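Local coordinates for spore germination protein B3 (Bacillus subtilis subsp. subtilis, PDB 3N54) that takes part in the spore's germination response to the mixture of L-asparagine, glucose, fructose and potassium ions, as a lipoprotein component of a germinant receptor, at residues 200-204 / 291-295; 203-207 / 284-288; 206-212 / 229-234; 245-251 / 332-338. All blocks are in the same frame, centred on the assembly; numbering follows the deposited sequence.

Interaction 1 of 4, residues 200-204 / 291-295; sequences ETQTL and VMDKL. With SO4 (sulfate ion), chain B.
This is a helix-helix contact with an apolar centre and a polar border, made where helix 198-208 crosses the long helix 271-299 in the C-terminal part of the chain. Both five-residue segments are regular alpha-helix, with phi/psi near -63/-42 and i+4 to i bonds (N-H to C=O) from Leu-204 N to Glu-200 O (2.9 Å) and from Leu-295 N to Val-291 O (3.0 Å). The axes run almost at right angles (signed crossing angle -98°) and come no closer than 11.1 Å, so side chains rather than backbones fill the gap; the nearest CA atoms, of Glu-200 and Val-291, are 6.3 Å apart. Leu-204, in the t,p rotamer, touches three residues of the other helix: its CD1 lies 3.7 Å from Met-292 CE and 4.1 Å from Val-291 CG1, while its CD2 is 3.9 Å from Leu-295 CD1. Met-292 starts out sideways, and its t,p,p conformation brings the methyl in. Towards the border, Glu-200 CG packs 3.7 Å from Val-291 CG2. Glu-200 OE1 touches Lys-294 CE (3.5 Å) but stands 4.3 Å from Lys-294 NZ, beyond a salt bridge. Glu-200 OE2 accepts a bond from Ser-197 N, and Lys-294 pairs with Glu-298 and donates from NZ to sulfate O3 (2.6 Å), an ion probably from the crystallisation liquor. The crossing therefore rests on van der Waals packing, with electrostatics contributing at most a long-range attraction.

Interaction 2 of 4, residues 203-207 / 284-288; sequences TLSWV and LERDV
Leu-284, Thr-203 and Val-288 bury the most surface where helix 198-208 crosses helix 271-299. Both segments are alpha-helical; their axes approach to 9.7 Å at a signed angle of -117°, with Thr-203 CA 5.9 Å from Val-288 CA. Leu-284 (t,p) leaves its helix sideways, but its end projects into the gap: CD2 sits over the face of the Trp-206 indole, 3.8 Å from the centroid of the five-membered ring and 13° off its normal, a CH-pi contact, while CG is 4.0 Å from Val-207 CG2. Thr-203 (m) presses CG2 to 3.4 Å from Val-288 N. Its OG1, bonded to Asp-199 O, also meets a water (3.0 Å) that donates to Asp-287 OD2 (2.9 Å); that carboxylate is salt-bridged to Lys-283. Val-288 (p) completes the packing, CG2 to Val-207 CG2 at 3.6 Å. Trp-206 NE1 bonds Thr-253 in the sheet, and Leu-284 also touches Ile-338 and Phe-340. This is a helix-helix crossing in a helices-on-sheet core, both helices packing on the mixed sheet that includes strands 223-240 and 333-342.

Interaction 3 of 4, residues 206-212 / 229-234; sequences WVMGTIQ and IKKSKT
Helix 198-208 ends here in a Schellman motif beside strand 223-240, which itself has a classic beta bulge where Lys-230 and Lys-231 both face Lys-254. Gly-209 leaves the helix at phi/psi 86/7, with a weak bond from its N to Trp-206 O (3.3 Å); the chain then extends at Ile-211 (-73/142). On the other side, the chain turns a corner at Lys-230 (-108/-49), and 231-234 is extended. Gly-209 and Thr-234 have CA atoms only 4.8 Å apart. A CB on Gly-209 would lie 3.0 Å from Thr-234 CB, a clash, and would also jam against the preceding carbonyl, so both the turn and the neighbouring strand call for glycine. Among the side chains, Ile-229 (m,t) lies over the face of Trp-206 (t, chi2 -39°), its CG1 3.4 Å from Trp-206 CZ2, and its CD1 meets Ile-211 CD1 at 3.4 Å. Trp-206 NE1 and Ser-232 OG both bond Thr-253 OG1 on the adjacent strand. A water donates to Trp-206 O and Thr-234 OG1 and bonds Ser-232 OG, each at 2.7 Å. Directly across the helix end, Thr-234 (chi1 -72°) donates from OG1 to Val-207 O at 2.8 Å.

Interaction 4 of 4, residues 245-251 / 332-338; sequences PVFHISV and TDFKYDI
Strands 245-251 and 333-338 pair in parallel and in exact register, Val-246 with Asp-333 (CA to CA 4.8 Å) through Val-251 with Ile-338 (CA to CA 4.7 Å); the axes are 4.7 Å apart and cross at -15°. The ladder begins with a weak bond from Asp-333 N to Pro-245 O (3.3 Å), then runs Phe-247 N to Asp-333 O (2.9 Å), Lys-335 N to Phe-247 O (3.0 Å), Ile-249 N to Lys-335 O (2.9 Å), Asp-337 N to Ile-249 O (2.8 Å) and Val-251 N to Asp-337 O (2.8 Å). The register sets Phe-247, Ile-249 and Val-251 beside Phe-334, Tyr-336 and Ile-338 on one face. All but Val-251 (t) have chi1 in the m well, giving Phe-247 and Phe-334 similar ring orientations: planes near parallel (12°) but slid apart, centroids 5.5 Å apart, with Phe-247 CB 3.6 Å from Phe-334 CD2. Thr-332 (m) sets its CG2 at the Phe-247 ring edge, 3.4 Å from CD2, while its OG1 bonds Ile-328 O. Ile-249 CD1 touches the Phe-334 ring edge, 4.2 Å from CD2. The other face is more polar: Lys-335, chi1 also m, places its CG 4.1 Å from Val-246 CG1. With helix 271-299 packed on Phe-334 and Tyr-336, and helices 271-299, 306-313, 315-321 and 325-331 between the strands in sequence, this is the parallel pair of a mixed sheet, joined by a helical crossover.

In the fold
Interactions 1 and 2 are buried and join the same two helices, 198-208 and 271-299, at centres 6 Å apart; interactions 3 and 4, partly buried, concern the four-stranded mixed sheet that holds strands 223-240, 245-258 and 333-342. Interaction 3 shares Trp-206 and Val-207 with interaction 2, so one helix end serves both the helix crossing and the strand beside it. Chemistry follows place: apolar packing dominates between the helices, with a bridging water at the edge of interaction 2; a side-chain-to-carbonyl bond and another water join helix end to strand; a backbone ladder makes interaction 4. Direct contacts tie them together: Met-292 CG lies 3.6 Å from Phe-334 CE1, and Val-207 CG1 3.8 Å from Ile-249 CG2.

Interaction 1 of 4, residues 200-204 / 291-295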
loop_
_atom_site.group_PDB
_atom_site.type_symbol
_atom_site.label_atom_id
_atom_site.label_comp_id
_atom_site.label_asym_id
_atom_site.label_seq_id
_atom_site.Cartn_x
_atom_site.Cartn_y
_atom_site.Cartn_z
ATOM N N GLU A 200 3.807 4.125 -12.398
ATOM C CA GLU A 200 4.732 3.059 -12.012
ATOM C C GLU A 200 3.980 1.859 -11.449
ATOM O O GLU A 200 4.330 0.716 -11.743
ATOM C CB GLU A 200 5.758 3.569 -10.991
ATOM C CG GLU A 200 6.811 4.492 -11.589
ATOM C CD GLU A 200 7.655 5.217 -10.549
ATOM O OE1 GLU A 200 8.770 5.649 -10.905
ATOM O OE2 GLU A 200 7.215 5.372 -9.389
ATOM N N THR A 201 2.947 2.123 -10.649
ATOM C CA THR A 201 2.139 1.051 -10.071
ATOM C C THR A 201 1.413 0.295 -11.185
ATOM O O THR A 201 1.365 -0.933 -11.173
ATOM C CB THR A 201 1.141 1.590 -9.009
ATOM O OG1 THR A 201 1.857 2.345 -8.020
ATOM C CG2 THR A 201 0.415 0.453 -8.313
ATOM N N GLN A 202 0.888 1.025 -12.167
ATOM C CA GLN A 202 0.205 0.393 -13.300
ATOM C C GLN A 202 1.173 -0.487 -14.075
ATOM O O GLN A 202 0.854 -1.622 -14.414
ATOM C CB GLN A 202 -0.410 1.434 -14.249
ATOM C CG GLN A 202 -1.279 0.797 -15.337
ATOM C CD GLN A 202 -1.841 1.788 -16.337
ATOM O OE1 GLN A 202 -1.104 2.528 -16.985
ATOM N NE2 GLN A 202 -3.155 1.783 -16.494
ATOM N N THR A 203 2.353 0.050 -14.359
ATOM C CA THR A 203 3.378 -0.693 -15.086
ATOM C C THR A 203 3.732 -1.983 -14.369
ATOM O O THR A 203 3.747 -3.059 -14.972
ATOM C CB THR A 203 4.660 0.141 -15.249
ATOM O OG1 THR A 203 4.364 1.318 -16.007
ATOM C CG2 THR A 203 5.746 -0.666 -15.953
ATOM N N LEU A 204 4.018 -1.864 -13.077
ATOM C CA LEU A 204 4.420 -3.009 -12.267
ATOM C C LEU A 204 3.308 -4.043 -12.225
ATOM O O LEU A 204 3.545 -5.234 -12.422
ATOM C CB LEU A 204 4.786 -2.550 -10.854
ATOM C CG LEU A 204 5.539 -3.538 -9.972
ATOM C CD1 LEU A 204 6.789 -4.066 -10.676
ATOM C CD2 LEU A 204 5.888 -2.865 -8.645
ATOM N N VAL A 291 11.122 0.973 -13.068
ATOM C CA VAL A 291 10.498 0.619 -11.791
ATOM C C VAL A 291 11.306 -0.466 -11.078
ATOM O O VAL A 291 11.575 -0.358 -9.882
ATOM C CB VAL A 291 9.036 0.143 -11.966
ATOM C CG1 VAL A 291 8.448 -0.284 -10.621
ATOM C CG2 VAL A 291 8.186 1.239 -12.596
ATOM N N MET A 292 11.712 -1.492 -11.824
ATOM C CA MET A 292 12.494 -2.587 -11.254
ATOM C C MET A 292 13.841 -2.087 -10.731
ATOM O O MET A 292 14.358 -2.591 -9.746
ATOM C CB MET A 292 12.704 -3.696 -12.291
ATOM C CG MET A 292 12.986 -5.071 -11.699
ATOM S SD MET A 292 11.686 -5.683 -10.596
ATOM C CE MET A 292 10.207 -5.224 -11.486
ATOM N N ASP A 293 14.401 -1.086 -11.394
ATOM C CA ASP A 293 15.656 -0.491 -10.958
ATOM C C ASP A 293 15.484 0.218 -9.606
ATOM O O ASP A 293 16.353 0.132 -8.742
ATOM C CB ASP A 293 16.166 0.492 -12.012
ATOM C CG ASP A 293 17.606 0.869 -11.796
ATOM O OD1 ASP A 293 18.486 0.028 -12.056
ATOM O OD2 ASP A 293 17.862 2.015 -11.387
ATOM N N LYS A 294 14.363 0.917 -9.435
ATOM C CA LYS A 294 14.037 1.544 -8.154
ATOM C C LYS A 294 13.826 0.488 -7.058
ATOM O O LYS A 294 14.293 0.654 -5.939
ATOM C CB LYS A 294 12.790 2.425 -8.270
ATOM C CG LYS A 294 12.976 3.652 -9.150
ATOM C CD LYS A 294 11.648 4.312 -9.510
ATOM C CE LYS A 294 10.991 5.022 -8.334
ATOM N NZ LYS A 294 11.741 6.230 -7.902
ATOM N N LEU A 295 13.135 -0.598 -7.387
ATOM C CA LEU A 295 12.890 -1.660 -6.406
ATOM C C LEU A 295 14.195 -2.339 -6.003
ATOM O O LEU A 295 14.437 -2.592 -4.821
ATOM C CB LEU A 295 11.902 -2.699 -6.947
ATOM C CG LEU A 295 10.452 -2.239 -7.144
ATOM C CD1 LEU A 295 9.610 -3.374 -7.699
ATOM C CD2 LEU A 295 9.853 -1.717 -5.843
HETATM S S SO4 B . 12.893 9.269 -9.318
HETATM O O1 SO4 B . 13.672 9.103 -8.098
HETATM O O2 SO4 B . 11.803 10.203 -9.059
HETATM O O3 SO4 B . 12.338 7.991 -9.749
HETATM O O4 SO4 B . 13.755 9.779 -10.377
#

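Interaction 2 of 4, residues 203-207 / 284-288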
loop_
_atom_site.group_PDB
_atom_site.type_symbol
_atom_site.label_atom_id
_atom_site.label_comp_id
_atom_site.label_asym_id
_atom_site.label_seq_id
_atom_site.Cartn_x
_atom_site.Cartn_y
_atom_site.Cartn_z
ATOM N N THR A 203 2.353 0.050 -14.359
ATOM C CA THR A 203 3.378 -0.693 -15.086
ATOM C C THR A 203 3.732 -1.983 -14.369
ATOM O O THR A 203 3.747 -3.059 -14.972
ATOM C CB THR A 203 4.660 0.141 -15.249
ATOM O OG1 THR A 203 4.364 1.318 -16.007
ATOM C CG2 THR A 203 5.746 -0.666 -15.953
ATOM N N LEU A 204 4.018 -1.864 -13.077
ATOM C CA LEU A 204 4.420 -3.009 -12.267
ATOM C C LEU A 204 3.308 -4.043 -12.225
ATOM O O LEU A 204 3.545 -5.234 -12.422
ATOM C CB LEU A 204 4.786 -2.550 -10.854
ATOM C CG LEU A 204 5.539 -3.538 -9.972
ATOM C CD1 LEU A 204 6.789 -4.066 -10.676
ATOM C CD2 LEU A 204 5.888 -2.865 -8.645
ATOM N N SER A 205 2.086 -3.577 -11.999
ATOM C CA SER A 205 0.919 -4.458 -11.961
ATOM C C SER A 205 0.654 -5.150 -13.300
ATOM O O SER A 205 0.179 -6.288 -13.329
ATOM C CB SER A 205 -0.320 -3.662 -11.556
ATOM O OG SER A 205 -1.460 -4.509 -11.510
ATOM N N TRP A 206 0.952 -4.448 -14.397
ATOM C CA TRP A 206 0.751 -4.954 -15.756
ATOM C C TRP A 206 1.683 -6.121 -16.034
ATOM O O TRP A 206 1.256 -7.175 -16.511
ATOM C CB TRP A 206 1.025 -3.834 -16.769
ATOM C CG TRP A 206 0.498 -4.032 -18.168
ATOM C CD1 TRP A 206 0.477 -5.186 -18.900
ATOM C CD2 TRP A 206 -0.020 -3.008 -19.027
ATOM N NE1 TRP A 206 -0.052 -4.946 -20.148
ATOM C CE2 TRP A 206 -0.367 -3.619 -20.248
ATOM C CE3 TRP A 206 -0.242 -1.635 -18.872
ATOM C CZ2 TRP A 206 -0.921 -2.905 -21.310
ATOM C CZ3 TRP A 206 -0.791 -0.924 -19.930
ATOM C CH2 TRP A 206 -1.122 -1.560 -21.135
ATOM N N VAL A 207 2.961 -5.916 -15.744
ATOM C CA VAL A 207 3.990 -6.917 -15.996
ATOM C C VAL A 207 3.828 -8.134 -15.075
ATOM O O VAL A 207 4.053 -9.264 -15.503
ATOM C CB VAL A 207 5.403 -6.308 -15.853
ATOM C CG1 VAL A 207 6.481 -7.366 -16.041
ATOM C CG2 VAL A 207 5.594 -5.178 -16.868
ATOM N N LEU A 284 6.197 -0.444 -22.440
ATOM C CA LEU A 284 5.984 -1.182 -21.196
ATOM C C LEU A 284 7.318 -1.707 -20.673
ATOM O O LEU A 284 7.602 -1.627 -19.473
ATOM C CB LEU A 284 4.998 -2.341 -21.400
ATOM C CG LEU A 284 4.569 -3.120 -20.153
ATOM C CD1 LEU A 284 3.850 -2.216 -19.167
ATOM C CD2 LEU A 284 3.672 -4.302 -20.519
ATOM N N GLU A 285 8.137 -2.227 -21.581
ATOM C CA GLU A 285 9.428 -2.789 -21.212
ATOM C C GLU A 285 10.350 -1.756 -20.578
ATOM O O GLU A 285 10.921 -2.004 -19.520
ATOM C CB GLU A 285 10.125 -3.413 -22.422
ATOM C CG GLU A 285 11.441 -4.074 -22.053
ATOM C CD GLU A 285 11.951 -5.018 -23.115
ATOM O OE1 GLU A 285 11.790 -4.726 -24.317
ATOM O OE2 GLU A 285 12.533 -6.050 -22.740
ATOM N N ARG A 286 10.505 -0.603 -21.216
ATOM C CA ARG A 286 11.405 0.406 -20.660
ATOM C C ARG A 286 10.830 0.993 -19.365
ATOM O O ARG A 286 11.578 1.320 -18.452
ATOM C CB ARG A 286 11.764 1.494 -21.688
ATOM C CG ARG A 286 10.738 2.581 -21.931
ATOM C CD ARG A 286 11.275 3.590 -22.988
ATOM N NE ARG A 286 10.976 3.152 -24.343
ATOM C CZ ARG A 286 9.957 3.579 -25.091
ATOM N NH1 ARG A 286 9.101 4.500 -24.655
ATOM N NH2 ARG A 286 9.797 3.074 -26.308
ATOM N N ASP A 287 9.510 1.105 -19.280
ATOM C CA ASP A 287 8.883 1.611 -18.064
ATOM C C ASP A 287 9.082 0.639 -16.899
ATOM O O ASP A 287 9.377 1.076 -15.789
ATOM C CB ASP A 287 7.395 1.917 -18.292
ATOM C CG ASP A 287 7.180 3.120 -19.211
ATOM O OD1 ASP A 287 8.148 3.866 -19.463
ATOM O OD2 ASP A 287 6.044 3.326 -19.680
ATOM N N VAL A 288 8.967 -0.668 -17.145
ATOM C CA VAL A 288 9.146 -1.642 -16.058
ATOM C C VAL A 288 10.617 -1.731 -15.638
ATOM O O VAL A 288 10.911 -1.992 -14.478
ATOM C CB VAL A 288 8.592 -3.052 -16.400
ATOM C CG1 VAL A 288 9.493 -3.781 -17.391
ATOM C CG2 VAL A 288 8.438 -3.874 -15.129
HETATM O O HOH W 1 3.737 1.677 -18.954
#

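Interaction 3 of 4, residues 206-212 / 229-234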
loop_
_atom_site.group_PDB
_atom_site.type_symbol
_atom_site.label_atom_id
_atom_site.label_comp_id
_atom_site.label_asym_id
_atom_site.label_seq_id
_atom_site.Cartn_x
_atom_site.Cartn_y
_atom_site.Cartn_z
ATOM N N TRP A 206 0.952 -4.448 -14.397
ATOM C CA TRP A 206 0.751 -4.954 -15.756
ATOM C C TRP A 206 1.683 -6.121 -16.034
ATOM O O TRP A 206 1.256 -7.175 -16.511
ATOM C CB TRP A 206 1.025 -3.834 -16.769
ATOM C CG TRP A 206 0.498 -4.032 -18.168
ATOM C CD1 TRP A 206 0.477 -5.186 -18.900
ATOM C CD2 TRP A 206 -0.020 -3.008 -19.027
ATOM N NE1 TRP A 206 -0.052 -4.946 -20.148
ATOM C CE2 TRP A 206 -0.367 -3.619 -20.248
ATOM C CE3 TRP A 206 -0.242 -1.635 -18.872
ATOM C CZ2 TRP A 206 -0.921 -2.905 -21.310
ATOM C CZ3 TRP A 206 -0.791 -0.924 -19.930
ATOM C CH2 TRP A 206 -1.122 -1.560 -21.135
ATOM N N VAL A 207 2.961 -5.916 -15.744
ATOM C CA VAL A 207 3.990 -6.917 -15.996
ATOM C C VAL A 207 3.828 -8.134 -15.075
ATOM O O VAL A 207 4.053 -9.264 -15.503
ATOM C CB VAL A 207 5.403 -6.308 -15.853
ATOM C CG1 VAL A 207 6.481 -7.366 -16.041
ATOM C CG2 VAL A 207 5.594 -5.178 -16.868
ATOM N N MET A 208 3.415 -7.902 -13.830
ATOM C CA MET A 208 3.214 -8.988 -12.869
ATOM C C MET A 208 1.903 -9.747 -13.086
ATOM O O MET A 208 1.700 -10.800 -12.490
ATOM C CB MET A 208 3.271 -8.453 -11.436
ATOM C CG MET A 208 4.623 -7.868 -11.053
ATOM S SD MET A 208 5.990 -9.030 -11.201
ATOM C CE MET A 208 5.496 -10.255 -9.990
ATOM N N GLY A 209 1.012 -9.218 -13.924
ATOM C CA GLY A 209 -0.236 -9.915 -14.254
ATOM C C GLY A 209 -1.393 -9.688 -13.298
ATOM O O GLY A 209 -2.434 -10.325 -13.425
ATOM N N THR A 210 -1.223 -8.776 -12.346
ATOM C CA THR A 210 -2.275 -8.446 -11.393
ATOM C C THR A 210 -3.175 -7.311 -11.881
ATOM O O THR A 210 -4.118 -6.935 -11.193
ATOM C CB THR A 210 -1.672 -8.036 -10.042
ATOM O OG1 THR A 210 -0.700 -6.999 -10.249
ATOM C CG2 THR A 210 -1.011 -9.229 -9.373
ATOM N N ILE A 211 -2.888 -6.766 -13.060
ATOM C CA ILE A 211 -3.665 -5.654 -13.607
ATOM C C ILE A 211 -5.038 -6.124 -14.077
ATOM O O ILE A 211 -5.170 -7.213 -14.634
ATOM C CB ILE A 211 -2.920 -4.970 -14.785
ATOM C CG1 ILE A 211 -3.555 -3.616 -15.115
ATOM C CG2 ILE A 211 -2.900 -5.880 -16.013
ATOM C CD1 ILE A 211 -2.631 -2.681 -15.889
ATOM N N GLN A 212 -6.054 -5.297 -13.851
ATOM C CA GLN A 212 -7.412 -5.622 -14.269
ATOM C C GLN A 212 -7.711 -4.890 -15.569
ATOM O O GLN A 212 -8.062 -5.507 -16.578
ATOM C CB GLN A 212 -8.416 -5.235 -13.179
ATOM C CG GLN A 212 -9.769 -5.924 -13.293
ATOM C CD GLN A 212 -9.724 -7.400 -12.920
ATOM O OE1 GLN A 212 -8.697 -7.911 -12.465
ATOM N NE2 GLN A 212 -10.843 -8.091 -13.110
ATOM N N ILE A 229 -6.424 -1.845 -22.199
ATOM C CA ILE A 229 -6.359 -3.263 -21.862
ATOM C C ILE A 229 -7.744 -3.908 -21.792
ATOM O O ILE A 229 -8.659 -3.358 -21.179
ATOM C CB ILE A 229 -5.676 -3.482 -20.490
ATOM C CG1 ILE A 229 -4.236 -2.960 -20.501
ATOM C CG2 ILE A 229 -5.686 -4.956 -20.115
ATOM C CD1 ILE A 229 -3.588 -2.973 -19.130
ATOM N N LYS A 230 -7.891 -5.068 -22.427
ATOM C CA LYS A 230 -9.112 -5.866 -22.319
ATOM C C LYS A 230 -8.848 -7.109 -21.467
ATOM O O LYS A 230 -9.611 -7.412 -20.549
ATOM C CB LYS A 230 -9.646 -6.249 -23.700
ATOM C CG LYS A 230 -10.569 -5.202 -24.321
ATOM C CD LYS A 230 -11.951 -5.219 -23.667
ATOM C CE LYS A 230 -12.957 -4.368 -24.434
ATOM N NZ LYS A 230 -14.362 -4.649 -24.002
ATOM N N LYS A 231 -7.768 -7.820 -21.780
ATOM C CA LYS A 231 -7.347 -8.983 -21.004
ATOM C C LYS A 231 -5.827 -9.113 -21.086
ATOM O O LYS A 231 -5.245 -8.926 -22.156
ATOM C CB LYS A 231 -8.039 -10.252 -21.516
ATOM C CG LYS A 231 -8.010 -11.426 -20.540
ATOM C CD LYS A 231 -8.965 -12.547 -20.965
ATOM C CE LYS A 231 -9.096 -13.617 -19.881
ATOM N NZ LYS A 231 -10.088 -14.687 -20.222
ATOM N N SER A 232 -5.188 -9.404 -19.956
ATOM C CA SER A 232 -3.735 -9.561 -19.907
ATOM C C SER A 232 -3.338 -10.735 -19.017
ATOM O O SER A 232 -3.955 -10.973 -17.979
ATOM C CB SER A 232 -3.067 -8.276 -19.408
ATOM O OG SER A 232 -1.657 -8.341 -19.553
ATOM N N LYS A 233 -2.303 -11.458 -19.434
ATOM C CA LYS A 233 -1.808 -12.622 -18.711
ATOM C C LYS A 233 -0.289 -12.580 -18.626
ATOM O O LYS A 233 0.372 -12.119 -19.553
ATOM C CB LYS A 233 -2.243 -13.905 -19.421
ATOM C CG LYS A 233 -3.750 -14.047 -19.602
ATOM C CD LYS A 233 -4.114 -15.376 -20.261
ATOM C CE LYS A 233 -5.630 -15.576 -20.334
ATOM N NZ LYS A 233 -6.011 -16.916 -20.876
ATOM N N THR A 234 0.259 -13.069 -17.519
ATOM C CA THR A 234 1.704 -13.101 -17.327
ATOM C C THR A 234 2.188 -14.470 -16.867
ATOM O O THR A 234 1.601 -15.073 -15.972
ATOM C CB THR A 234 2.158 -12.048 -16.292
ATOM O OG1 THR A 234 2.054 -10.736 -16.863
ATOM C CG2 THR A 234 3.602 -12.294 -15.864
HETATM O O HOH W 2 -0.110 -9.241 -17.573
#

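Interaction 4 of 4, residues 245-251 / 332-338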
loop_
_atom_site.group_PDB
_atom_site.type_symbol
_atom_site.label_atom_id
_atom_site.label_comp_id
_atom_site.label_asym_id
_atom_site.label_seq_id
_atom_site.Cartn_x
_atom_site.Cartn_y
_atom_site.Cartn_z
ATOM N N PRO A 245 19.469 -15.554 -9.640
ATOM C CA PRO A 245 18.311 -15.916 -10.454
ATOM C C PRO A 245 18.119 -15.012 -11.672
ATOM O O PRO A 245 18.533 -13.853 -11.655
ATOM C CB PRO A 245 17.125 -15.746 -9.490
ATOM C CG PRO A 245 17.679 -15.129 -8.227
ATOM C CD PRO A 245 19.086 -14.712 -8.498
ATOM N N VAL A 246 17.505 -15.557 -12.718
ATOM C CA VAL A 246 17.140 -14.793 -13.905
ATOM C C VAL A 246 15.660 -15.042 -14.185
ATOM O O VAL A 246 15.271 -16.155 -14.539
ATOM C CB VAL A 246 17.972 -15.191 -15.138
ATOM C CG1 VAL A 246 17.478 -14.450 -16.375
ATOM C CG2 VAL A 246 19.450 -14.910 -14.903
ATOM N N PHE A 247 14.842 -14.007 -14.015
ATOM C CA PHE A 247 13.402 -14.114 -14.232
ATOM C C PHE A 247 13.031 -13.888 -15.688
ATOM O O PHE A 247 13.251 -12.807 -16.222
ATOM C CB PHE A 247 12.640 -13.100 -13.368
ATOM C CG PHE A 247 12.460 -13.525 -11.937
ATOM C CD1 PHE A 247 11.390 -14.322 -11.568
ATOM C CD2 PHE A 247 13.347 -13.111 -10.958
ATOM C CE1 PHE A 247 11.213 -14.714 -10.247
ATOM C CE2 PHE A 247 13.177 -13.497 -9.634
ATOM C CZ PHE A 247 12.110 -14.300 -9.279
ATOM N N HIS A 248 12.477 -14.914 -16.326
ATOM C CA HIS A 248 11.931 -14.785 -17.671
ATOM C C HIS A 248 10.449 -14.489 -17.522
ATOM O O HIS A 248 9.671 -15.363 -17.134
ATOM C CB HIS A 248 12.132 -16.056 -18.496
ATOM C CG HIS A 248 13.534 -16.252 -18.976
ATOM N ND1 HIS A 248 14.537 -16.745 -18.168
ATOM C CD2 HIS A 248 14.097 -16.038 -20.187
ATOM C CE1 HIS A 248 15.658 -16.820 -18.861
ATOM N NE2 HIS A 248 15.418 -16.396 -20.089
ATOM N N ILE A 249 10.068 -13.254 -17.817
ATOM C CA ILE A 249 8.689 -12.822 -17.689
ATOM C C ILE A 249 8.069 -12.643 -19.064
ATOM O O ILE A 249 8.608 -11.930 -19.913
ATOM C CB ILE A 249 8.590 -11.502 -16.910
ATOM C CG1 ILE A 249 9.160 -11.686 -15.500
ATOM C CG2 ILE A 249 7.145 -11.018 -16.864
ATOM C CD1 ILE A 249 8.956 -10.495 -14.582
ATOM N N SER A 250 6.935 -13.300 -19.272
ATOM C CA SER A 250 6.199 -13.225 -20.516
ATOM C C SER A 250 4.899 -12.492 -20.250
ATOM O O SER A 250 4.190 -12.822 -19.306
ATOM C CB SER A 250 5.916 -14.629 -21.048
ATOM O OG SER A 250 5.261 -14.580 -22.301
ATOM N N VAL A 251 4.595 -11.488 -21.066
ATOM C CA VAL A 251 3.365 -10.720 -20.926
ATOM C C VAL A 251 2.586 -10.786 -22.232
ATOM O O VAL A 251 3.097 -10.412 -23.288
ATOM C CB VAL A 251 3.645 -9.237 -20.562
ATOM C CG1 VAL A 251 2.356 -8.434 -20.530
ATOM C CG2 VAL A 251 4.364 -9.137 -19.226
ATOM N N THR A 332 19.331 -9.789 -9.147
ATOM C CA THR A 332 18.603 -10.581 -10.131
ATOM C C THR A 332 18.468 -9.856 -11.471
ATOM O O THR A 332 18.356 -8.634 -11.515
ATOM C CB THR A 332 17.203 -10.956 -9.589
ATOM O OG1 THR A 332 17.350 -11.684 -8.361
ATOM C CG2 THR A 332 16.437 -11.802 -10.584
ATOM N N ASP A 333 18.487 -10.627 -12.556
ATOM C CA ASP A 333 18.315 -10.099 -13.906
ATOM C C ASP A 333 16.934 -10.466 -14.423
ATOM O O ASP A 333 16.381 -11.501 -14.055
ATOM C CB ASP A 333 19.383 -10.655 -14.854
ATOM C CG ASP A 333 20.790 -10.229 -14.471
ATOM O OD1 ASP A 333 21.626 -10.071 -15.384
ATOM O OD2 ASP A 333 21.067 -10.047 -13.264
ATOM N N PHE A 334 16.391 -9.619 -15.288
ATOM C CA PHE A 334 15.068 -9.835 -15.852
ATOM C C PHE A 334 15.120 -9.797 -17.369
ATOM O O PHE A 334 15.798 -8.952 -17.955
ATOM C CB PHE A 334 14.090 -8.774 -15.333
ATOM C CG PHE A 334 13.871 -8.831 -13.848
ATOM C CD1 PHE A 334 14.753 -8.208 -12.981
ATOM C CD2 PHE A 334 12.791 -9.523 -13.317
ATOM C CE1 PHE A 334 14.563 -8.270 -11.606
ATOM C CE2 PHE A 334 12.591 -9.593 -11.944
ATOM C CZ PHE A 334 13.479 -8.966 -11.086
ATOM N N LYS A 335 14.406 -10.730 -17.991
ATOM C CA LYS A 335 14.292 -10.809 -19.433
ATOM C C LYS A 335 12.806 -10.821 -19.743
ATOM O O LYS A 335 12.082 -11.704 -19.287
ATOM C CB LYS A 335 14.956 -12.080 -19.963
ATOM C CG LYS A 335 16.448 -12.199 -19.653
ATOM C CD LYS A 335 17.274 -11.177 -20.424
ATOM C CE LYS A 335 18.769 -11.392 -20.214
ATOM N NZ LYS A 335 19.169 -11.195 -18.788
ATOM N N TYR A 336 12.353 -9.840 -20.512
ATOM C CA TYR A 336 10.934 -9.679 -20.783
ATOM C C TYR A 336 10.577 -10.105 -22.196
ATOM O O TYR A 336 11.359 -9.926 -23.124
ATOM C CB TYR A 336 10.525 -8.218 -20.563
ATOM C CG TYR A 336 10.910 -7.685 -19.203
ATOM C CD1 TYR A 336 10.034 -7.767 -18.126
ATOM C CD2 TYR A 336 12.159 -7.115 -18.987
ATOM C CE1 TYR A 336 10.389 -7.287 -16.869
ATOM C CE2 TYR A 336 12.520 -6.633 -17.737
ATOM C CZ TYR A 336 11.631 -6.721 -16.682
ATOM O OH TYR A 336 11.991 -6.243 -15.444
ATOM N N ASP A 337 9.392 -10.686 -22.343
ATOM C CA ASP A 337 8.846 -11.033 -23.640
ATOM C C ASP A 337 7.423 -10.498 -23.642
ATOM O O ASP A 337 6.505 -11.133 -23.124
ATOM C CB ASP A 337 8.893 -12.545 -23.872
ATOM C CG ASP A 337 8.421 -12.945 -25.267
ATOM O OD1 ASP A 337 8.892 -13.988 -25.767
ATOM O OD2 ASP A 337 7.589 -12.229 -25.869
ATOM N N ILE A 338 7.249 -9.314 -24.215
ATOM C CA ILE A 338 5.966 -8.636 -24.186
ATOM C C ILE A 338 5.308 -8.701 -25.556
ATOM O O ILE A 338 5.915 -8.334 -26.558
ATOM C CB ILE A 338 6.137 -7.174 -23.731
ATOM C CG1 ILE A 338 6.906 -7.130 -22.405
ATOM C CG2 ILE A 338 4.792 -6.502 -23.596
ATOM C CD1 ILE A 338 7.078 -5.747 -21.832
#